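Local coordinates for protein leucine aminopeptidase (Parabacteroides distasonis, PDB 3TC8) that binds zinc and probably acts as an aminopeptidase of the M28 family, removing residues from the amino end of peptides, at residues K205-F210 with I265-P270; L72-G77 with E159-P164; K64-E69 with N84-F89; D110-P115 with H281-N286. All coordinates share one frame; numbering follows the deposited sequence. Where two conformers were deposited one is given.

Contact 1 of 4, residues K205-F210 with I265-P270; sequences KNATFF and IINYDP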
# COMPACT_ATOMS: atom_id res chain seq x y z
N LYS A 205 -14.25 -4.24 -5.66
CA LYS A 205 -15.51 -3.72 -6.15
C LYS A 205 -16.29 -3.09 -5.00
O LYS A 205 -16.41 -3.73 -3.93
CB LYS A 205 -16.33 -4.82 -6.81
CG LYS A 205 -17.53 -4.30 -7.56
CD LYS A 205 -18.36 -5.43 -8.16
CE LYS A 205 -19.67 -4.94 -8.69
NZ LYS A 205 -19.41 -4.03 -9.81
N ASN A 206 -16.78 -1.86 -5.17
CA ASN A 206 -17.59 -1.19 -4.14
C ASN A 206 -16.89 -1.01 -2.77
O ASN A 206 -17.53 -0.91 -1.74
CB ASN A 206 -18.94 -1.85 -4.00
CG ASN A 206 -19.75 -1.79 -5.27
OD1 ASN A 206 -19.80 -0.75 -5.96
ND2 ASN A 206 -20.43 -2.88 -5.58
N ALA A 207 -15.57 -0.85 -2.81
CA ALA A 207 -14.80 -0.56 -1.62
C ALA A 207 -15.33 0.73 -0.98
O ALA A 207 -15.80 1.65 -1.67
CB ALA A 207 -13.32 -0.38 -1.94
N THR A 208 -15.17 0.83 0.33
CA THR A 208 -15.54 1.99 1.11
C THR A 208 -14.37 2.43 1.97
O THR A 208 -14.00 1.71 2.89
CB THR A 208 -16.80 1.73 1.93
OG1 THR A 208 -16.66 0.57 2.75
CG2 THR A 208 -18.02 1.58 1.05
N PHE A 209 -13.84 3.61 1.66
CA PHE A 209 -12.73 4.18 2.38
C PHE A 209 -13.26 5.18 3.40
O PHE A 209 -13.79 6.24 3.04
CB PHE A 209 -11.76 4.91 1.43
CG PHE A 209 -11.39 4.11 0.20
CD1 PHE A 209 -10.99 2.79 0.26
CD2 PHE A 209 -11.42 4.71 -1.06
CE1 PHE A 209 -10.63 2.08 -0.86
CE2 PHE A 209 -11.05 4.00 -2.19
CZ PHE A 209 -10.67 2.70 -2.11
N PHE A 210 -13.18 4.81 4.69
CA PHE A 210 -13.58 5.69 5.77
C PHE A 210 -12.36 6.45 6.27
O PHE A 210 -11.20 6.15 5.96
CB PHE A 210 -14.21 4.85 6.90
CG PHE A 210 -15.59 4.35 6.63
CD1 PHE A 210 -15.83 3.28 5.78
CD2 PHE A 210 -16.66 4.97 7.22
CE1 PHE A 210 -17.09 2.83 5.55
CE2 PHE A 210 -17.96 4.52 6.97
CZ PHE A 210 -18.16 3.46 6.16
N ILE A 265 -5.60 4.97 3.08
CA ILE A 265 -6.78 4.80 2.24
C ILE A 265 -6.94 3.30 2.10
O ILE A 265 -6.12 2.63 1.45
CB ILE A 265 -6.59 5.48 0.86
CG1 ILE A 265 -6.25 6.97 1.01
CG2 ILE A 265 -7.83 5.26 -0.00
CD1 ILE A 265 -6.01 7.70 -0.26
N ILE A 266 -7.99 2.76 2.70
CA ILE A 266 -8.18 1.32 2.87
C ILE A 266 -9.63 0.98 2.96
O ILE A 266 -10.40 1.65 3.64
CB ILE A 266 -7.38 0.80 4.12
CG1 ILE A 266 -7.61 -0.70 4.32
CG2 ILE A 266 -7.69 1.58 5.38
CD1 ILE A 266 -6.63 -1.34 5.29
N ASN A 267 -10.03 -0.07 2.26
CA ASN A 267 -11.40 -0.57 2.34
C ASN A 267 -11.70 -1.04 3.77
O ASN A 267 -11.04 -1.96 4.28
CB ASN A 267 -11.52 -1.68 1.30
CG ASN A 267 -12.94 -2.17 1.07
OD1 ASN A 267 -13.92 -1.64 1.65
ND2 ASN A 267 -13.07 -3.18 0.21
N TYR A 268 -12.69 -0.43 4.41
CA TYR A 268 -13.13 -0.75 5.74
C TYR A 268 -14.62 -0.97 5.71
O TYR A 268 -15.36 -0.19 5.12
CB TYR A 268 -12.81 0.40 6.70
CG TYR A 268 -13.35 0.26 8.09
CD1 TYR A 268 -12.75 -0.59 9.01
CD2 TYR A 268 -14.42 1.04 8.52
CE1 TYR A 268 -13.24 -0.71 10.32
CE2 TYR A 268 -14.91 0.94 9.81
CZ TYR A 268 -14.32 0.08 10.71
OH TYR A 268 -14.78 -0.04 12.01
N ASP A 269 -15.08 -1.99 6.43
CA ASP A 269 -16.50 -2.29 6.58
C ASP A 269 -16.89 -2.23 8.03
O ASP A 269 -16.51 -3.14 8.75
CB ASP A 269 -16.77 -3.67 6.06
CG ASP A 269 -18.27 -4.04 6.12
OD1 ASP A 269 -19.07 -3.32 6.79
OD2 ASP A 269 -18.58 -5.05 5.50
N PRO A 270 -17.65 -1.19 8.49
CA PRO A 270 -17.94 -0.97 9.94
C PRO A 270 -18.80 -2.01 10.62
O PRO A 270 -18.92 -2.03 11.87
CB PRO A 270 -18.75 0.33 9.94
CG PRO A 270 -19.13 0.56 8.51
CD PRO A 270 -18.14 -0.08 7.65
O HOH W 1 -15.70 -4.38 -0.61
O HOH W 2 -16.44 -2.26 2.30
O HOH W 3 -9.32 4.89 4.44
O HOH W 4 -11.11 3.04 5.92
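Where the edge strand 262-266 of the central sheet runs out into a loop, I265-P270 meets A207-F210, which leads into the short strand 209-211. T208 carries the polar part. Its backbone N-H points almost straight (175°) at N267 OD1, 3.1 Å away, arriving from above the plane of that amide; N267 has two conformers, so this bond is less certain than the other two. T208 O accepts from Y268 N at 2.9 Å. With OG1 set between the backbone N and the carbonyl carbon (chi1 54°), the T208 hydroxyl donates to Y268 O at 2.8 Å.

I265 CG2 lies over one face of the F209 ring as a CH-pi contact, 3.8 Å from the centroid, while I266 O and N267 N come to the ring edge. An alanine at F209 would probably open a gap beside I265 CG2 and deprive F239 of its edge-to-face partner. Farther out, the Y268 ring turns its edge to the face of F210, the planes 79° apart. The I266 side chain lies about 8 Å from the zinc ion, and loops at strand ends that border the metal centre are typical of the alpha/beta zinc exopeptidase fold.

Contact 2 of 4, residues L72-G77 with E159-P164; sequences LTAYDG and EDYGTP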
# COMPACT_ATOMS: atom_id res chain seq x y z
N LEU A 72 14.94 -9.62 7.97
CA LEU A 72 13.99 -9.27 9.01
C LEU A 72 13.55 -10.55 9.67
O LEU A 72 13.73 -11.62 9.11
CB LEU A 72 12.82 -8.53 8.41
CG LEU A 72 13.22 -7.27 7.62
CD1 LEU A 72 12.00 -6.56 7.09
CD2 LEU A 72 14.13 -6.29 8.45
N THR A 73 13.07 -10.48 10.89
CA THR A 73 12.71 -11.68 11.65
C THR A 73 11.21 -11.74 11.89
O THR A 73 10.64 -10.83 12.49
CB THR A 73 13.48 -11.76 12.95
OG1 THR A 73 14.88 -11.69 12.65
CG2 THR A 73 13.12 -13.02 13.74
N ALA A 74 10.56 -12.77 11.37
CA ALA A 74 9.15 -12.98 11.56
C ALA A 74 8.84 -13.47 12.96
O ALA A 74 9.74 -13.88 13.73
CB ALA A 74 8.60 -13.98 10.54
N TYR A 75 7.55 -13.47 13.29
CA TYR A 75 7.08 -13.87 14.62
C TYR A 75 7.53 -15.26 15.04
O TYR A 75 7.66 -15.52 16.23
CB TYR A 75 5.53 -13.80 14.67
CG TYR A 75 4.89 -14.93 13.91
CD1 TYR A 75 4.74 -14.90 12.51
CD2 TYR A 75 4.52 -16.09 14.58
CE1 TYR A 75 4.26 -15.98 11.83
CE2 TYR A 75 4.04 -17.17 13.88
CZ TYR A 75 3.92 -17.13 12.51
OH TYR A 75 3.45 -18.24 11.84
N ASP A 76 7.74 -16.16 14.07
CA ASP A 76 8.11 -17.57 14.32
C ASP A 76 9.61 -17.76 14.23
O ASP A 76 10.09 -18.89 14.27
CB ASP A 76 7.39 -18.52 13.35
CG ASP A 76 7.78 -18.35 11.91
OD1 ASP A 76 8.56 -17.42 11.59
OD2 ASP A 76 7.36 -19.22 11.10
N GLY A 77 10.38 -16.68 14.11
CA GLY A 77 11.83 -16.77 13.98
C GLY A 77 12.32 -16.87 12.54
O GLY A 77 13.54 -16.83 12.35
N GLU A 159 4.96 -6.84 5.21
CA GLU A 159 3.91 -6.25 5.99
C GLU A 159 2.96 -7.28 6.58
O GLU A 159 2.38 -7.04 7.63
CB GLU A 159 3.13 -5.24 5.14
CG GLU A 159 1.96 -4.55 5.86
CD GLU A 159 0.66 -5.31 5.97
OE1 GLU A 159 0.42 -6.17 5.08
OE2 GLU A 159 -0.12 -5.02 6.95
N ASP A 160 2.77 -8.37 5.82
CA ASP A 160 1.60 -9.25 6.05
C ASP A 160 2.04 -10.67 6.49
O ASP A 160 1.33 -11.63 6.19
CB ASP A 160 0.71 -9.30 4.82
CG ASP A 160 -0.75 -9.28 5.15
OD1 ASP A 160 -1.13 -9.09 6.31
OD2 ASP A 160 -1.55 -9.43 4.26
N TYR A 161 3.11 -10.73 7.27
CA TYR A 161 3.68 -11.97 7.81
C TYR A 161 3.52 -11.99 9.34
O TYR A 161 4.26 -12.68 10.03
CB TYR A 161 5.16 -12.10 7.37
CG TYR A 161 5.67 -13.50 7.08
CD1 TYR A 161 5.81 -14.49 8.07
CD2 TYR A 161 6.12 -13.83 5.80
CE1 TYR A 161 6.35 -15.71 7.75
CE2 TYR A 161 6.70 -15.05 5.50
CZ TYR A 161 6.80 -15.98 6.51
OH TYR A 161 7.39 -17.20 6.19
N GLY A 162 2.52 -11.30 9.86
CA GLY A 162 2.27 -11.27 11.29
C GLY A 162 1.63 -12.54 11.79
O GLY A 162 1.18 -13.40 11.02
N THR A 163 1.60 -12.67 13.11
CA THR A 163 1.11 -13.87 13.78
C THR A 163 -0.25 -14.27 13.22
O THR A 163 -1.19 -13.46 13.24
CB THR A 163 0.96 -13.61 15.29
OG1 THR A 163 2.21 -13.14 15.79
CG2 THR A 163 0.51 -14.88 16.02
N PRO A 164 -0.42 -15.54 12.81
CA PRO A 164 -1.72 -15.96 12.29
C PRO A 164 -2.68 -16.39 13.40
O PRO A 164 -2.28 -16.69 14.54
CB PRO A 164 -1.37 -17.12 11.38
CG PRO A 164 -0.15 -17.69 11.98
CD PRO A 164 0.62 -16.55 12.54
O HOH W 5 6.08 -11.55 11.74
O HOH W 6 7.57 -19.08 8.12
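A74 and Y75 open a type I beta turn, closed by the bond from G77 N to A74 O at 2.9 Å, and the turn sets them beside the irregular backbone of Y161-P164, with the CA atoms of Y75 and T163 6.0 Å apart. The polar links between the two loops run through water. One molecule accepts from Y75 N and donates to Y161 O, 2.7 Å from the latter. A second donates to D76 OD2 and is hydrogen-bonded to Y161 OH, joining the far ends of those two side chains.

Y75 is the central side chain. Its CG stands between the backbone N and the carbonyl carbon (chi1 74°), a rotation that turns it toward T163, and the ring is enclosed on both faces. T163 CA lies over the centre of one face as a CH-pi contact, 4.0 Å from the centroid; D76 CB, from the same turn, occupies the opposite face toward the rim. Y161 O comes to the ring edge at CD1, 3.4 Å away. The P164 and Y75 side chains cross at about a right angle, P164 CD 3.4 Å from Y75 CZ and equally near the phenolic oxygen, which is hydrogen-bonded to Y108 OH. A74 CB approaches the Y161 ring obliquely, 3.8 Å from CD1.

D160, next to Y161, is a ligand of the zinc ion, and R106 NH1 binds both D160 O and G162 O. The turn belongs to the beta hairpin of strands 64-73 and 79-89, whose L80 touches both A74 and Y161. L72 packs on helix 177-184, which follows the long loop carrying E159-P164 after strand 150-156.

Contact 3 of 4, residues K64-E69 with N84-F89; sequences KVYQQE and NIIGSF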
# COMPACT_ATOMS: atom_id res chain seq x y z
N LYS A 64 14.58 7.54 -9.50
CA LYS A 64 15.80 7.10 -8.88
C LYS A 64 15.44 5.97 -7.92
O LYS A 64 14.67 6.22 -6.97
CB LYS A 64 16.49 8.23 -8.12
CG LYS A 64 17.78 7.83 -7.52
CD LYS A 64 18.45 8.98 -6.79
CE LYS A 64 19.73 8.57 -6.07
NZ LYS A 64 20.77 8.05 -7.00
N VAL A 65 15.90 4.75 -8.19
CA VAL A 65 15.41 3.58 -7.45
C VAL A 65 16.45 3.13 -6.44
O VAL A 65 17.63 2.98 -6.77
CB VAL A 65 15.03 2.44 -8.43
CG1 VAL A 65 14.63 1.17 -7.64
CG2 VAL A 65 13.92 2.93 -9.34
N TYR A 66 15.97 2.92 -5.23
CA TYR A 66 16.75 2.31 -4.16
C TYR A 66 16.12 1.00 -3.77
O TYR A 66 14.92 0.94 -3.60
CB TYR A 66 16.74 3.21 -2.92
CG TYR A 66 17.10 4.62 -3.05
CD1 TYR A 66 16.21 5.53 -3.58
CD2 TYR A 66 18.28 5.10 -2.55
CE1 TYR A 66 16.48 6.87 -3.66
CE2 TYR A 66 18.60 6.46 -2.63
CZ TYR A 66 17.68 7.34 -3.17
OH TYR A 66 17.99 8.68 -3.28
N GLN A 67 16.90 -0.06 -3.68
CA GLN A 67 16.42 -1.34 -3.23
C GLN A 67 17.03 -1.64 -1.88
O GLN A 67 18.23 -1.91 -1.81
CB GLN A 67 16.69 -2.44 -4.26
CG GLN A 67 15.99 -2.14 -5.60
CD GLN A 67 16.18 -3.25 -6.61
OE1 GLN A 67 15.84 -4.37 -6.34
NE2 GLN A 67 16.73 -2.95 -7.74
N GLN A 68 16.27 -1.53 -0.83
CA GLN A 68 16.77 -1.67 0.51
C GLN A 68 16.58 -3.11 0.95
O GLN A 68 15.47 -3.51 1.20
CB GLN A 68 16.02 -0.70 1.40
CG GLN A 68 16.34 -0.83 2.85
CD GLN A 68 15.58 0.24 3.66
OE1 GLN A 68 14.39 0.20 3.78
NE2 GLN A 68 16.35 1.21 4.19
N GLU A 69 17.66 -3.87 0.99
CA GLU A 69 17.58 -5.26 1.36
C GLU A 69 17.98 -5.44 2.82
O GLU A 69 18.98 -4.89 3.23
CB GLU A 69 18.46 -6.10 0.45
CG GLU A 69 17.96 -6.03 -0.98
CD GLU A 69 18.78 -6.78 -1.94
OE1 GLU A 69 19.87 -6.27 -2.29
OE2 GLU A 69 18.33 -7.83 -2.40
N ASN A 84 12.61 -3.55 0.53
CA ASN A 84 11.79 -2.36 0.31
C ASN A 84 12.26 -1.69 -0.97
O ASN A 84 13.45 -1.60 -1.22
CB ASN A 84 11.89 -1.38 1.48
CG ASN A 84 11.42 -1.94 2.80
OD1 ASN A 84 10.40 -2.62 2.88
ND2 ASN A 84 12.13 -1.57 3.88
N ILE A 85 11.32 -1.25 -1.80
CA ILE A 85 11.64 -0.67 -3.09
C ILE A 85 11.18 0.76 -3.12
O ILE A 85 10.01 1.04 -2.94
CB ILE A 85 11.03 -1.50 -4.23
CG1 ILE A 85 11.45 -2.98 -4.15
CG2 ILE A 85 11.33 -0.90 -5.59
CD1 ILE A 85 10.66 -3.92 -5.00
N ILE A 86 12.13 1.67 -3.34
CA ILE A 86 11.87 3.09 -3.29
C ILE A 86 12.16 3.73 -4.65
O ILE A 86 13.22 3.53 -5.18
CB ILE A 86 12.76 3.80 -2.23
CG1 ILE A 86 12.54 3.22 -0.83
CG2 ILE A 86 12.50 5.32 -2.24
CD1 ILE A 86 13.52 2.26 -0.33
N GLY A 87 11.18 4.45 -5.18
CA GLY A 87 11.39 5.24 -6.39
C GLY A 87 11.18 6.68 -6.11
O GLY A 87 10.10 7.12 -5.73
N SER A 88 12.20 7.48 -6.34
CA SER A 88 12.16 8.91 -6.01
C SER A 88 12.17 9.75 -7.29
O SER A 88 13.08 9.61 -8.15
CB SER A 88 13.34 9.32 -5.14
OG SER A 88 13.37 8.57 -3.94
N PHE A 89 11.20 10.63 -7.40
CA PHE A 89 11.13 11.58 -8.50
C PHE A 89 11.50 12.96 -7.96
O PHE A 89 11.22 13.31 -6.80
CB PHE A 89 9.74 11.60 -9.05
CG PHE A 89 9.31 10.33 -9.69
CD1 PHE A 89 9.57 10.08 -11.04
CD2 PHE A 89 8.54 9.41 -9.01
CE1 PHE A 89 9.09 8.97 -11.65
CE2 PHE A 89 8.08 8.30 -9.63
CZ PHE A 89 8.36 8.06 -10.97
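Q68 and N84 form one of the hydrogen-bonded pairs of the antiparallel hairpin, with K64-S88 and Y66-I86. All six backbone bonds of these pairs fall between 2.8 and 2.9 Å. I86 O takes Y66 N at 2.8 Å in its carbonyl plane and also receives a CA-H contact from V65 CA, 3.2 Å away. The intervening residues I85 and G87 direct their backbone bonds to F155 and I153 on the other side.

One side-chain bond adds to the Q68-N84 pair. N84 ND2 donates to Q68 OE1 at 2.9 Å, nearly straight (171°) and within the plane of the N84 amide, although the two amide planes are 66° apart. CG of Q68 is anti to its backbone N (chi1 174°), and the two side chains run alongside each other, off the same face of the sheet. N84 ND2 also bonds to G178 O, N84 OD1 takes D157 N, and Q68 NE2 bonds to N185 O, so both amides are gripped at each end. S88 OG bonds to D152 OD1, and Q67 OE1 to R83 NH1. I86 O meets the edge of the Y66 ring, and I86 CG2 reaches Y66 CD1 at 4.0 Å.

The hairpin forms one border of the central sheet, with strand 79-89 lying between 64-73 and 150-156. Helix 45-60 packs on the face bearing V65, Q67 and I85, whereas helix 177-184 and H187 meet the face of Y66, Q68, N84 and I86.

Contact 4 of 4, residues D110-P115 with H281-N286; sequences DHDPDP and HTQKDN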
# COMPACT_ATOMS: atom_id res chain seq x y z
N ASP A 110 -5.50 -17.30 6.94
CA ASP A 110 -5.88 -17.69 8.29
C ASP A 110 -7.28 -17.30 8.71
O ASP A 110 -7.71 -17.73 9.75
CB ASP A 110 -4.83 -17.26 9.32
CG ASP A 110 -4.40 -15.78 9.24
OD1 ASP A 110 -4.26 -15.22 8.14
OD2 ASP A 110 -4.14 -15.22 10.35
N HIS A 111 -7.98 -16.58 7.84
CA HIS A 111 -9.39 -16.32 8.00
C HIS A 111 -10.26 -17.11 7.02
O HIS A 111 -11.48 -16.95 6.97
CB HIS A 111 -9.70 -14.84 7.92
CG HIS A 111 -9.24 -14.10 9.12
ND1 HIS A 111 -10.08 -13.81 10.16
CD2 HIS A 111 -8.02 -13.65 9.48
CE1 HIS A 111 -9.38 -13.22 11.12
NE2 HIS A 111 -8.14 -13.06 10.72
N ASP A 112 -9.67 -18.02 6.26
CA ASP A 112 -10.42 -18.83 5.33
C ASP A 112 -11.41 -19.69 6.09
O ASP A 112 -11.08 -20.25 7.13
CB ASP A 112 -9.51 -19.73 4.45
CG ASP A 112 -10.17 -20.12 3.18
OD1 ASP A 112 -10.94 -21.11 3.18
OD2 ASP A 112 -9.95 -19.39 2.19
N PRO A 113 -12.63 -19.88 5.55
CA PRO A 113 -13.55 -20.80 6.21
C PRO A 113 -13.04 -22.26 6.25
O PRO A 113 -13.49 -23.02 7.12
CB PRO A 113 -14.83 -20.72 5.39
CG PRO A 113 -14.59 -19.71 4.41
CD PRO A 113 -13.24 -19.18 4.40
N ASP A 114 -12.20 -22.67 5.29
CA ASP A 114 -11.74 -24.03 5.22
C ASP A 114 -10.41 -24.15 5.99
O ASP A 114 -9.41 -23.56 5.59
CB ASP A 114 -11.51 -24.39 3.76
CG ASP A 114 -11.05 -25.81 3.55
OD1 ASP A 114 -10.77 -26.52 4.53
OD2 ASP A 114 -10.94 -26.18 2.36
N PRO A 115 -10.37 -24.91 7.10
CA PRO A 115 -9.12 -25.03 7.85
C PRO A 115 -7.97 -25.62 7.05
O PRO A 115 -6.81 -25.35 7.37
CB PRO A 115 -9.49 -25.94 9.03
CG PRO A 115 -10.72 -26.58 8.62
CD PRO A 115 -11.45 -25.73 7.70
N HIS A 281 -7.62 -12.08 3.96
CA HIS A 281 -6.88 -13.19 4.58
C HIS A 281 -7.56 -14.55 4.33
O HIS A 281 -7.51 -15.47 5.16
CB HIS A 281 -6.54 -12.90 6.05
CG HIS A 281 -5.46 -11.87 6.16
ND1 HIS A 281 -4.84 -11.55 7.34
CD2 HIS A 281 -4.87 -11.11 5.20
CE1 HIS A 281 -3.93 -10.61 7.11
NE2 HIS A 281 -3.92 -10.34 5.81
N THR A 282 -8.18 -14.65 3.17
CA THR A 282 -8.72 -15.89 2.65
C THR A 282 -8.19 -16.15 1.26
O THR A 282 -7.62 -15.27 0.60
CB THR A 282 -10.27 -15.86 2.53
OG1 THR A 282 -10.67 -15.16 1.33
CG2 THR A 282 -10.98 -15.29 3.74
N GLN A 283 -8.41 -17.38 0.77
CA GLN A 283 -8.06 -17.72 -0.59
C GLN A 283 -8.77 -16.91 -1.65
O GLN A 283 -8.25 -16.82 -2.78
CB GLN A 283 -8.33 -19.21 -0.83
CG GLN A 283 -7.28 -20.11 -0.16
CD GLN A 283 -5.97 -20.08 -0.88
OE1 GLN A 283 -5.86 -20.68 -1.96
NE2 GLN A 283 -4.98 -19.39 -0.32
N LYS A 284 -9.87 -16.27 -1.30
CA LYS A 284 -10.60 -15.45 -2.25
C LYS A 284 -10.07 -14.03 -2.43
O LYS A 284 -10.65 -13.28 -3.20
CB LYS A 284 -12.07 -15.42 -1.87
CG LYS A 284 -12.78 -16.70 -2.20
CD LYS A 284 -14.26 -16.62 -1.98
CE LYS A 284 -15.02 -17.88 -2.38
NZ LYS A 284 -16.42 -17.84 -1.81
N ASP A 285 -8.92 -13.70 -1.84
CA ASP A 285 -8.24 -12.44 -2.18
C ASP A 285 -7.43 -12.64 -3.48
O ASP A 285 -6.19 -12.70 -3.50
CB ASP A 285 -7.37 -11.93 -1.04
CG ASP A 285 -6.80 -10.55 -1.35
OD1 ASP A 285 -7.20 -9.96 -2.38
OD2 ASP A 285 -5.90 -10.11 -0.63
N ASN A 286 -8.21 -12.66 -4.55
CA ASN A 286 -7.72 -12.98 -5.86
C ASN A 286 -8.23 -11.94 -6.88
O ASN A 286 -8.87 -10.94 -6.52
CB ASN A 286 -8.06 -14.44 -6.24
CG ASN A 286 -9.51 -14.68 -6.34
OD1 ASN A 286 -10.29 -13.78 -6.59
ND2 ASN A 286 -9.92 -15.92 -6.11
O HOH W 7 -4.84 -12.51 9.92
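H111 CD2 comes to the edge of the H281 side chain, 3.8 Å from its CB, where two loops meet at the zinc site of this M28-type exopeptidase; H281 is a zinc ligand. H281 CB approaches the H111 ring obliquely, and one water lies at the edge of both rings. D110 lies alongside H281, its carboxylate plane 30° from the imidazole, with OD1 oblique to that ring. The water accepts from H281 ND1 at 2.8 Å and donates to D110 OD2, so D110, through the water, probably helps to fix the rotation of the histidine whose NE2 binds zinc. D110 is itself held by a salt bridge from OD1 to R106 NE and by a bond from OD2 to E165 N.

The backbones are joined directly by H111 N donating to H281 O at 2.9 Å. D112 uses one carboxylate oxygen for each loop. With its CG anti to the backbone N (chi1 -157°), OD2 receives Q283 N at 2.9 Å, nearly head-on to the C-O bond. OD1 offers its anti lone pair to D114 N in an Asx turn. An alanine at D112 would probably leave the N-H groups of Q283 and D114 without these acceptors and the two loops freer to shift. T282 begins a type I turn ending at D285, and its OG1 takes K284 N in an ST turn while also bonding to Y279 O. T282 CG2 sits 3.7 Å from H111 O.

In the fold
Contacts 1 and 3 involve opposite borders of the central sheet, on opposite sides of the chain's centre: contact 3 is regular backbone pairing within a hairpin, contact 1 a strand end held by irregular bonds and aromatic packing. Contacts 2 and 4 are loop contacts farther from the centre, and they bring together ligands of one zinc ion, D160 and H281, while P164 of the one packs on D110 of the other. All four are partly buried. Contacts 2 and 3 share strand 64-73, regular at one end and turning at the other. Contact 2 is bridged by water, and contact 4 combines a backbone bond with a carboxylate and a water.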